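Local atomic coordinates of cycloalternan-forming enzyme (Listeria monocytogenes serovar 1/2a, PDB entry 5F7U), a protein that is a multidomain member of glycoside hydrolase family 31, combining a TIM-barrel domain with several beta-rich domains and a family 6 carbohydrate-binding module. Residues 117-122 with 225-230; 160-165 with 330-335; 637-642 with 671-676. The protein carries 1 engineered substitution. All blocks are in the same frame, centred on the assembly; numbering follows the deposited sequence.

Interaction 1. Residues 117-122 with 225-230; sequences DWEYVQ and LGWLTD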
loop_
_atom_site.group_PDB
_atom_site.type_symbol
_atom_site.label_atom_id
_atom_site.label_comp_id
_atom_site.label_asym_id
_atom_site.label_seq_id
_atom_site.Cartn_x
_atom_site.Cartn_y
_atom_site.Cartn_z
ATOM N N ASP A 117 11.966 36.405 -5.876
ATOM C CA ASP A 117 12.143 35.877 -7.220
ATOM C C ASP A 117 13.105 34.704 -7.169
ATOM O O ASP A 117 13.809 34.513 -6.171
ATOM C CB ASP A 117 12.629 36.968 -8.210
ATOM C CG ASP A 117 12.183 36.703 -9.656
ATOM O OD1 ASP A 117 11.755 35.579 -10.005
ATOM O OD2 ASP A 117 12.269 37.649 -10.468
ATOM N N TRP A 118 13.099 33.905 -8.233
ATOM C CA TRP A 118 13.959 32.725 -8.330
ATOM C C TRP A 118 15.421 33.068 -8.566
ATOM O O TRP A 118 15.746 33.962 -9.358
ATOM C CB TRP A 118 13.429 31.776 -9.423
ATOM C CG TRP A 118 12.157 31.104 -9.001
ATOM C CD1 TRP A 118 10.877 31.467 -9.334
ATOM C CD2 TRP A 118 12.045 29.985 -8.129
ATOM N NE1 TRP A 118 9.971 30.620 -8.723
ATOM C CE2 TRP A 118 10.659 29.716 -7.962
ATOM C CE3 TRP A 118 12.983 29.196 -7.439
ATOM C CZ2 TRP A 118 10.188 28.663 -7.170
ATOM C CZ3 TRP A 118 12.515 28.145 -6.628
ATOM C CH2 TRP A 118 11.120 27.890 -6.510
ATOM N N GLU A 119 16.290 32.345 -7.859
ATOM C CA GLU A 119 17.734 32.345 -8.102
ATOM C C GLU A 119 18.113 30.887 -8.311
ATOM O O GLU A 119 17.557 29.997 -7.645
ATOM C CB GLU A 119 18.487 32.901 -6.904
ATOM C CG GLU A 119 18.160 34.360 -6.594
ATOM C CD GLU A 119 18.885 34.905 -5.377
ATOM O OE1 GLU A 119 19.525 34.138 -4.612
ATOM O OE2 GLU A 119 18.796 36.130 -5.175
ATOM N N TYR A 120 19.021 30.633 -9.248
ATOM C CA TYR A 120 19.401 29.260 -9.580
ATOM C C TYR A 120 20.895 29.094 -9.481
ATOM O O TYR A 120 21.625 30.061 -9.543
ATOM C CB TYR A 120 18.953 28.877 -10.995
ATOM C CG TYR A 120 17.463 28.961 -11.228
ATOM C CD1 TYR A 120 16.644 27.852 -10.966
ATOM C CD2 TYR A 120 16.870 30.137 -11.734
ATOM C CE1 TYR A 120 15.271 27.907 -11.185
ATOM C CE2 TYR A 120 15.493 30.204 -11.947
ATOM C CZ TYR A 120 14.712 29.082 -11.673
ATOM O OH TYR A 120 13.350 29.135 -11.885
ATOM N N VAL A 121 21.333 27.854 -9.299
ATOM C CA VAL A 121 22.753 27.523 -9.384
ATOM C C VAL A 121 23.196 27.805 -10.821
ATOM O O VAL A 121 22.520 27.392 -11.775
ATOM C CB VAL A 121 23.015 26.039 -9.007
ATOM C CG1 VAL A 121 24.451 25.651 -9.307
ATOM C CG2 VAL A 121 22.710 25.800 -7.533
ATOM N N GLN A 122 24.315 28.516 -10.960
ATOM C CA GLN A 122 24.946 28.719 -12.262
ATOM C C GLN A 122 26.039 27.666 -12.475
ATOM O O GLN A 122 25.763 26.620 -13.066
ATOM C CB GLN A 122 25.463 30.162 -12.418
ATOM C CG GLN A 122 26.255 30.450 -13.706
ATOM C CD GLN A 122 25.511 30.077 -14.977
ATOM O OE1 GLN A 122 24.323 30.384 -15.130
ATOM N NE2 GLN A 122 26.214 29.423 -15.917
ATOM N N LEU A 225 18.375 23.932 -10.587
ATOM C CA LEU A 225 18.279 23.890 -9.143
ATOM C C LEU A 225 18.238 25.301 -8.573
ATOM O O LEU A 225 19.160 26.089 -8.789
ATOM C CB LEU A 225 19.502 23.132 -8.599
ATOM C CG LEU A 225 19.738 22.963 -7.101
ATOM C CD1 LEU A 225 18.554 22.280 -6.419
ATOM C CD2 LEU A 225 21.015 22.163 -6.935
ATOM N N GLY A 226 17.169 25.604 -7.844
ATOM C CA GLY A 226 16.920 26.988 -7.443
ATOM C C GLY A 226 16.143 27.179 -6.161
ATOM O O GLY A 226 15.624 26.219 -5.584
ATOM N N TRP A 227 16.070 28.431 -5.729
ATOM C CA TRP A 227 15.398 28.812 -4.484
ATOM C C TRP A 227 14.731 30.168 -4.739
ATOM O O TRP A 227 15.206 30.979 -5.568
ATOM C CB TRP A 227 16.386 28.890 -3.305
ATOM C CG TRP A 227 17.578 29.757 -3.600
ATOM C CD1 TRP A 227 17.737 31.076 -3.271
ATOM C CD2 TRP A 227 18.738 29.383 -4.344
ATOM N NE1 TRP A 227 18.944 31.537 -3.747
ATOM C CE2 TRP A 227 19.578 30.519 -4.410
ATOM C CE3 TRP A 227 19.166 28.184 -4.950
ATOM C CZ2 TRP A 227 20.826 30.502 -5.068
ATOM C CZ3 TRP A 227 20.399 28.166 -5.608
ATOM C CH2 TRP A 227 21.215 29.324 -5.665
ATOM N N LEU A 228 13.639 30.403 -4.019
ATOM C CA LEU A 228 12.796 31.585 -4.190
ATOM C C LEU A 228 13.027 32.506 -2.995
ATOM O O LEU A 228 12.767 32.123 -1.865
ATOM C CB LEU A 228 11.330 31.128 -4.280
ATOM C CG LEU A 228 10.271 32.206 -4.444
ATOM C CD1 LEU A 228 10.446 32.936 -5.766
ATOM C CD2 LEU A 228 8.893 31.554 -4.372
ATOM N N THR A 229 13.561 33.707 -3.237
ATOM C CA THR A 229 14.097 34.527 -2.162
ATOM C C THR A 229 13.902 36.014 -2.449
ATOM O O THR A 229 13.808 36.419 -3.616
ATOM C CB THR A 229 15.611 34.224 -1.912
ATOM O OG1 THR A 229 16.076 34.971 -0.788
ATOM C CG2 THR A 229 16.487 34.599 -3.113
ATOM N N ASP A 230 13.818 36.806 -1.389
ATOM C CA ASP A 230 13.895 38.257 -1.542
ATOM C C ASP A 230 15.352 38.736 -1.537
ATOM O O ASP A 230 15.610 39.928 -1.735
ATOM C CB ASP A 230 13.046 38.984 -0.485
ATOM C CG ASP A 230 13.639 38.894 0.919
ATOM O OD1 ASP A 230 14.355 37.919 1.232
ATOM O OD2 ASP A 230 13.375 39.803 1.708
#
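An antiparallel strand pair forms this contact: residues 117-122 run against 225-230, and the backbone ladder sets what each aromatic ring packs against. Asp117-Thr229 and Glu119-Trp227 are the hydrogen-bonded pairs. In the second, Glu119 N to Trp227 O and the return bond from Trp227 N to Glu119 O are both 2.9 Å and both lie nearly along the C=O axis. The ladder closes with Val121 N on Leu225 O, at 2.8 Å.

Trp118, Tyr120 and Leu228 share one face. The indole of Trp118 folds across the partner strand, and Leu228 CB stands 3.8 Å from the centroid of its six-membered ring, almost on the normal, in a CH-pi contact. Leu228 CD1 reaches the five-membered end of the same face. Gly226 has no side chain, and Tyr120 CD1 settles 3.6 Å from its CA.

In the fold, strand 214-229 runs here between strand 106-129 and strand 235-243, in the beta-rich region that includes the galactose mutarotase-like domain of the family. On the sheet face of Glu119 and Trp227, the indole of Trp227 takes the crowded position between backbone N and carbonyl carbon (chi1 52°). This lays the ring beneath Glu119 O, which stands 3.5 Å above the plane and over its centre. Glu119 extends so that OE1 accepts Trp227 NE1 at 2.8 Å, a bent bond (141°) with the carboxylate turned 82° from the indole. Its other oxygen, OE2, is held by a salt bridge to Lys88, while Thr229 CG2 presses against Glu119 CD at 3.3 Å.

Interaction 2. Residues 160-165 with 330-335; sequences RMELSP and TNMLDY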
loop_
_atom_site.group_PDB
_atom_site.type_symbol
_atom_site.label_atom_id
_atom_site.label_comp_id
_atom_site.label_asym_id
_atom_site.label_seq_id
_atom_site.Cartn_x
_atom_site.Cartn_y
_atom_site.Cartn_z
ATOM N N ARG A 160 22.746 11.489 -1.249
ATOM C CA ARG A 160 22.015 12.566 -0.581
ATOM C C ARG A 160 22.557 13.910 -1.051
ATOM O O ARG A 160 23.764 14.140 -1.029
ATOM C CB ARG A 160 22.187 12.460 0.942
ATOM C CG ARG A 160 21.291 13.399 1.729
ATOM C CD ARG A 160 21.672 13.299 3.186
ATOM N NE ARG A 160 20.748 14.014 4.046
ATOM C CZ ARG A 160 20.809 13.969 5.376
ATOM N NH1 ARG A 160 21.761 13.246 5.986
ATOM N NH2 ARG A 160 19.900 14.624 6.094
ATOM N N MET A 161 21.657 14.802 -1.451
ATOM C CA MET A 161 22.007 16.175 -1.827
ATOM C C MET A 161 21.464 17.161 -0.821
ATOM O O MET A 161 20.291 17.100 -0.499
ATOM C CB MET A 161 21.351 16.523 -3.161
ATOM C CG MET A 161 22.276 16.446 -4.333
ATOM S SD MET A 161 22.630 14.741 -4.694
ATOM C CE MET A 161 21.068 14.324 -5.499
ATOM N N GLU A 162 22.313 18.089 -0.367
ATOM C CA GLU A 162 21.876 19.089 0.594
ATOM C C GLU A 162 22.337 20.438 0.084
ATOM O O GLU A 162 23.547 20.676 -0.093
ATOM C CB GLU A 162 22.423 18.805 1.992
ATOM C CG GLU A 162 21.805 17.570 2.642
ATOM C CD GLU A 162 22.520 17.207 3.924
ATOM O OE1 GLU A 162 23.592 16.559 3.873
ATOM O OE2 GLU A 162 22.011 17.607 4.978
ATOM N N LEU A 163 21.368 21.296 -0.227
ATOM C CA LEU A 163 21.701 22.603 -0.806
ATOM C C LEU A 163 21.495 23.685 0.249
ATOM O O LEU A 163 20.403 23.784 0.838
ATOM C CB LEU A 163 20.816 22.884 -2.029
ATOM C CG LEU A 163 20.986 24.294 -2.621
ATOM C CD1 LEU A 163 22.313 24.439 -3.389
ATOM C CD2 LEU A 163 19.780 24.618 -3.497
ATOM N N SER A 164 22.541 24.493 0.450
ATOM C CA SER A 164 22.500 25.708 1.279
ATOM C C SER A 164 22.655 26.922 0.345
ATOM O O SER A 164 23.784 27.236 -0.058
ATOM C CB SER A 164 23.682 25.683 2.280
ATOM O OG SER A 164 23.732 26.873 3.061
ATOM N N PRO A 165 21.545 27.608 0.000
ATOM C CA PRO A 165 21.643 28.778 -0.898
ATOM C C PRO A 165 22.635 29.851 -0.429
ATOM O O PRO A 165 23.362 30.395 -1.254
ATOM C CB PRO A 165 20.218 29.320 -0.892
ATOM C CG PRO A 165 19.401 28.051 -0.841
ATOM C CD PRO A 165 20.128 27.237 0.223
ATOM N N THR A 330 17.825 29.273 6.839
ATOM C CA THR A 330 18.767 28.238 7.305
ATOM C C THR A 330 18.274 26.806 7.045
ATOM O O THR A 330 18.989 25.845 7.349
ATOM C CB THR A 330 19.135 28.419 8.804
ATOM O OG1 THR A 330 17.995 28.112 9.622
ATOM C CG2 THR A 330 19.591 29.839 9.077
ATOM N N ASN A 331 17.067 26.654 6.481
ATOM C CA ASN A 331 16.524 25.320 6.153
ATOM C C ASN A 331 17.050 24.843 4.794
ATOM O O ASN A 331 16.568 25.326 3.762
ATOM C CB ASN A 331 14.980 25.350 6.070
ATOM C CG ASN A 331 14.294 25.445 7.426
ATOM O OD1 ASN A 331 14.905 25.200 8.470
ATOM N ND2 ASN A 331 12.990 25.796 7.412
ATOM N N MET A 332 18.049 23.952 4.782
ATOM C CA MET A 332 18.566 23.413 3.516
ATOM C C MET A 332 17.533 22.559 2.768
ATOM O O MET A 332 16.698 21.904 3.384
ATOM C CB MET A 332 19.805 22.542 3.769
ATOM C CG MET A 332 21.033 23.326 4.183
ATOM S SD MET A 332 22.500 22.271 4.116
ATOM C CE MET A 332 22.203 21.243 5.541
ATOM N N LEU A 333 17.618 22.551 1.438
ATOM C CA LEU A 333 16.933 21.540 0.641
ATOM C C LEU A 333 17.697 20.231 0.811
ATOM O O LEU A 333 18.911 20.217 0.719
ATOM C CB LEU A 333 16.899 21.967 -0.839
ATOM C CG LEU A 333 16.453 20.896 -1.852
ATOM C CD1 LEU A 333 14.974 20.532 -1.653
ATOM C CD2 LEU A 333 16.680 21.372 -3.277
ATOM N N ASP A 334 16.968 19.140 1.040
ATOM C CA ASP A 334 17.578 17.852 1.390
ATOM C C ASP A 334 16.819 16.767 0.625
ATOM O O ASP A 334 15.630 16.536 0.881
ATOM C CB ASP A 334 17.452 17.677 2.907
ATOM C CG ASP A 334 18.093 16.399 3.435
ATOM O OD1 ASP A 334 18.721 15.628 2.684
ATOM O OD2 ASP A 334 17.955 16.174 4.655
ATOM N N TYR A 335 17.479 16.120 -0.337
ATOM C CA TYR A 335 16.801 15.044 -1.089
ATOM C C TYR A 335 17.740 13.906 -1.452
ATOM O O TYR A 335 18.962 14.072 -1.451
ATOM C CB TYR A 335 16.039 15.579 -2.322
ATOM C CG TYR A 335 16.894 16.114 -3.456
ATOM C CD1 TYR A 335 17.418 17.403 -3.399
ATOM C CD2 TYR A 335 17.141 15.338 -4.604
ATOM C CE1 TYR A 335 18.215 17.919 -4.432
ATOM C CE2 TYR A 335 17.933 15.837 -5.651
ATOM C CZ TYR A 335 18.456 17.128 -5.551
ATOM O OH TYR A 335 19.243 17.678 -6.535
HETATM O O HOH W 1 19.685 18.641 5.612
#
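Antiparallel beta pairing in the galactose mutarotase-like part of the protein joins strand 158-164 to strand 333-338, and the two sheet faces carry opposite chemistry.

In the backbone, Met161 and Tyr335 form one hydrogen-bonded pair, with Met161 N meeting Tyr335 O at 2.8 Å almost along the C=O axis. Leu163 and Leu333 form the next. Its bond from Leu333 N to Leu163 O is the more bent of the two, at 136°, next to the loop residue Met332.

The apolar contacts lie on the face of Met161, Leu163, Leu333 and Tyr335. Met161 CB sits over one face of the tyrosine ring in a CH-pi contact. The methionine chain then bends at chi2 and chi3 so that Met161 CE returns to Tyr335 CE2 at 3.5 Å. Met161 SD is left in an oblique Met-aromatic position, 5.3 Å from the centroid of the Tyr335 ring. The tyrosine hydroxyl bonds onward to Asn240.

Charge occupies the other face. Glu162 and Asp334 lie side by side, pointing the same way, with OE2 and OD2 4.3 Å apart. Any repulsion is probably eased by Arg160, whose salt bridge to Glu162 is long and out of plane, by His172 at Glu162 OE2, by Asn302 at Asp334 OD2, and by a water that donates to Glu162 OE2 and weakly to Asp334 OD2. The fully extended Arg160 grips Asp334 side-on in a salt bridge. Arg160 NE reaches Asp334 OD1 and NH2 reaches OD2, each at 2.9 Å and nearly straight; both oxygens use their syn lone pairs and lie within 2° of the guanidinium plane.

Interaction 3. Residues 637-642 with 671-676; sequences GDYPTA and EERSPW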
loop_
_atom_site.group_PDB
_atom_site.type_symbol
_atom_site.label_atom_id
_atom_site.label_comp_id
_atom_site.label_asym_id
_atom_site.label_seq_id
_atom_site.Cartn_x
_atom_site.Cartn_y
_atom_site.Cartn_z
ATOM N N GLY A 637 -23.007 4.363 0.647
ATOM C CA GLY A 637 -23.712 4.354 -0.617
ATOM C C GLY A 637 -24.725 3.243 -0.571
ATOM O O GLY A 637 -24.877 2.567 0.462
ATOM N N ASP A 638 -25.393 3.017 -1.691
ATOM C CA ASP A 638 -26.351 1.918 -1.787
ATOM C C ASP A 638 -25.616 0.603 -1.526
ATOM O O ASP A 638 -24.419 0.467 -1.853
ATOM C CB ASP A 638 -27.030 1.912 -3.157
ATOM C CG ASP A 638 -27.993 3.097 -3.351
ATOM O OD1 ASP A 638 -28.520 3.650 -2.355
ATOM O OD2 ASP A 638 -28.237 3.452 -4.519
ATOM N N TYR A 639 -26.323 -0.344 -0.912
ATOM C CA TYR A 639 -25.697 -1.584 -0.464
ATOM C C TYR A 639 -25.075 -2.284 -1.671
ATOM O O TYR A 639 -25.674 -2.286 -2.760
ATOM C CB TYR A 639 -26.730 -2.491 0.230
ATOM C CG TYR A 639 -26.031 -3.529 1.060
ATOM C CD1 TYR A 639 -25.596 -3.221 2.353
ATOM C CD2 TYR A 639 -25.727 -4.780 0.531
ATOM C CE1 TYR A 639 -24.894 -4.147 3.105
ATOM C CE2 TYR A 639 -25.025 -5.725 1.284
ATOM C CZ TYR A 639 -24.619 -5.399 2.567
ATOM O OH TYR A 639 -23.910 -6.318 3.311
ATOM N N PRO A 640 -23.861 -2.875 -1.507
ATOM C CA PRO A 640 -23.229 -3.465 -2.704
ATOM C C PRO A 640 -24.087 -4.555 -3.313
ATOM O O PRO A 640 -24.843 -5.233 -2.599
ATOM C CB PRO A 640 -21.915 -4.054 -2.165
ATOM C CG PRO A 640 -22.079 -4.083 -0.676
ATOM C CD PRO A 640 -22.961 -2.905 -0.352
ATOM N N THR A 641 -23.987 -4.720 -4.628
ATOM C CA THR A 641 -24.625 -5.858 -5.266
ATOM C C THR A 641 -23.886 -7.121 -4.819
ATOM O O THR A 641 -22.742 -7.047 -4.347
ATOM C CB THR A 641 -24.520 -5.753 -6.793
ATOM O OG1 THR A 641 -23.134 -5.712 -7.159
ATOM C CG2 THR A 641 -25.186 -4.463 -7.292
ATOM N N ALA A 642 -24.518 -8.276 -5.017
ATOM C CA ALA A 642 -23.888 -9.554 -4.684
ATOM C C ALA A 642 -22.608 -9.740 -5.483
ATOM O O ALA A 642 -21.595 -10.239 -4.953
ATOM C CB ALA A 642 -24.853 -10.702 -4.929
ATOM N N GLU A 671 -26.802 -1.955 7.699
ATOM C CA GLU A 671 -25.828 -1.684 6.648
ATOM C C GLU A 671 -24.535 -2.482 6.788
ATOM O O GLU A 671 -23.600 -2.248 6.018
ATOM C CB GLU A 671 -25.507 -0.177 6.603
ATOM C CG GLU A 671 -26.649 0.693 6.069
ATOM C CD GLU A 671 -26.973 0.481 4.593
ATOM O OE1 GLU A 671 -26.151 -0.036 3.819
ATOM O OE2 GLU A 671 -28.081 0.845 4.187
ATOM N N GLU A 672 -24.469 -3.437 7.727
ATOM C CA GLU A 672 -23.234 -4.233 7.882
ATOM C C GLU A 672 -22.777 -4.823 6.547
ATOM O O GLU A 672 -23.579 -5.440 5.817
ATOM C CB GLU A 672 -23.435 -5.441 8.790
ATOM C CG GLU A 672 -23.698 -5.171 10.247
ATOM C CD GLU A 672 -23.878 -6.472 11.014
ATOM O OE1 GLU A 672 -23.536 -7.593 10.513
ATOM O OE2 GLU A 672 -24.427 -6.380 12.124
ATOM N N ARG A 673 -21.484 -4.686 6.259
ATOM C CA ARG A 673 -20.881 -5.386 5.129
ATOM C C ARG A 673 -20.356 -6.771 5.553
ATOM O O ARG A 673 -19.416 -7.307 4.970
ATOM C CB ARG A 673 -19.779 -4.531 4.497
ATOM C CG ARG A 673 -20.262 -3.655 3.332
ATOM C CD ARG A 673 -21.161 -2.526 3.793
ATOM N NE ARG A 673 -21.348 -1.523 2.738
ATOM C CZ ARG A 673 -22.377 -0.681 2.681
ATOM N NH1 ARG A 673 -23.348 -0.721 3.605
ATOM N NH2 ARG A 673 -22.452 0.207 1.681
ATOM N N SER A 674 -20.987 -7.356 6.568
ATOM C CA SER A 674 -20.700 -8.733 6.960
ATOM C C SER A 674 -21.306 -9.700 5.927
ATOM O O SER A 674 -22.269 -9.329 5.233
ATOM C CB SER A 674 -21.342 -8.974 8.324
ATOM O OG SER A 674 -22.749 -8.843 8.218
ATOM N N PRO A 675 -20.782 -10.955 5.841
ATOM C CA PRO A 675 -21.335 -11.850 4.811
ATOM C C PRO A 675 -22.774 -12.265 5.107
ATOM O O PRO A 675 -23.555 -12.401 4.172
ATOM C CB PRO A 675 -20.386 -13.053 4.810
ATOM C CG PRO A 675 -19.668 -12.992 6.126
ATOM C CD PRO A 675 -19.567 -11.527 6.468
ATOM N N TRP A 676 -23.132 -12.428 6.389
ATOM C CA TRP A 676 -24.504 -12.775 6.747
ATOM C C TRP A 676 -25.486 -11.631 6.411
ATOM O O TRP A 676 -26.582 -11.878 5.889
ATOM C CB TRP A 676 -24.609 -13.269 8.222
ATOM C CG TRP A 676 -24.091 -12.288 9.242
ATOM C CD1 TRP A 676 -24.804 -11.301 9.846
ATOM C CD2 TRP A 676 -22.756 -12.206 9.780
ATOM N NE1 TRP A 676 -23.996 -10.583 10.706
ATOM C CE2 TRP A 676 -22.734 -11.108 10.680
ATOM C CE3 TRP A 676 -21.571 -12.931 9.568
ATOM C CZ2 TRP A 676 -21.586 -10.740 11.400
ATOM C CZ3 TRP A 676 -20.405 -12.550 10.270
ATOM C CH2 TRP A 676 -20.427 -11.457 11.173
HETATM O O HOH W 2 -28.540 0.611 1.441
#
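Two flat groups, the Tyr639 ring and the Arg673 guanidinium, approach tip to tip with their planes 62° apart, and Pro640 serves both. Its CD stands 3.4 Å above the plane of the tyrosine ring, toward the rim, and at the same height above the guanidinium. That guanidinium face also receives Tyr639 CD1, which lies 3.6 Å from Arg673 NH1. At the guanidinium edge are Gly637 O and the carbonyl group of Glu671. The tyrosine ring presents its own edge to Glu671 OE1 and Glu672 O.

Tyr639 has CG anti to its backbone N (chi1 -162°), which carries the hydroxyl across to residues 671-676. There Tyr639 OH donates to Glu672 O at 2.7 Å, in the carbonyl plane and on a lone pair. The same oxygen also accepts Asn677 ND2.

Arg673 is held partly from its own segment. The chain bends at chi2 and brings NH1 back to Glu671 O and to Glu671 OE1, each at 2.9 Å. The second bond, on the anti lone pair of OE1, belongs to a salt bridge. From outside, Gly634 O takes NE and Ser605 OG takes NH2. Glu671 OE2 turns to Arg681 and to a water that binds Tyr639 N only weakly. A magnesium ion, probably the one bound by Glu373, lies about 8 Å from the Glu672 side chain; Glu373 OE1 accepts the backbone N-H of Glu671.

Ser674 OG donates to Glu672 OE1 at 2.7 Å and, as N-cap, receives the N-H of Asn677; Thr641 caps its helix likewise at Leu644. Both segments lead from neighbouring barrel strands, 628-631 and 657-660, into their helices. They are beta-to-alpha loops at the C-terminal end of a TIM barrel, the end that holds the active site in such enzymes.

Interactions 1 and 2 are buried strand pairings in the same beta-rich region, their centres 13 Å apart and their segments alternating along the chain. They touch directly: Trp227 packs on Pro165 and Leu163, and Leu225 on Leu163 and Leu333, consistent with two beta layers sharing an apolar core. Interaction 3 stands apart, its centre about 55 Å from that of interaction 1 and about 51 Å from that of interaction 2. It joins two loops of the TIM barrel and is only partly buried. Backbone ladders carry the first two contacts; the third lacks a ladder and rests on one hydroxyl-to-carbonyl bond and the packing of flat groups, beside an arginine held by its own loop and surroundings.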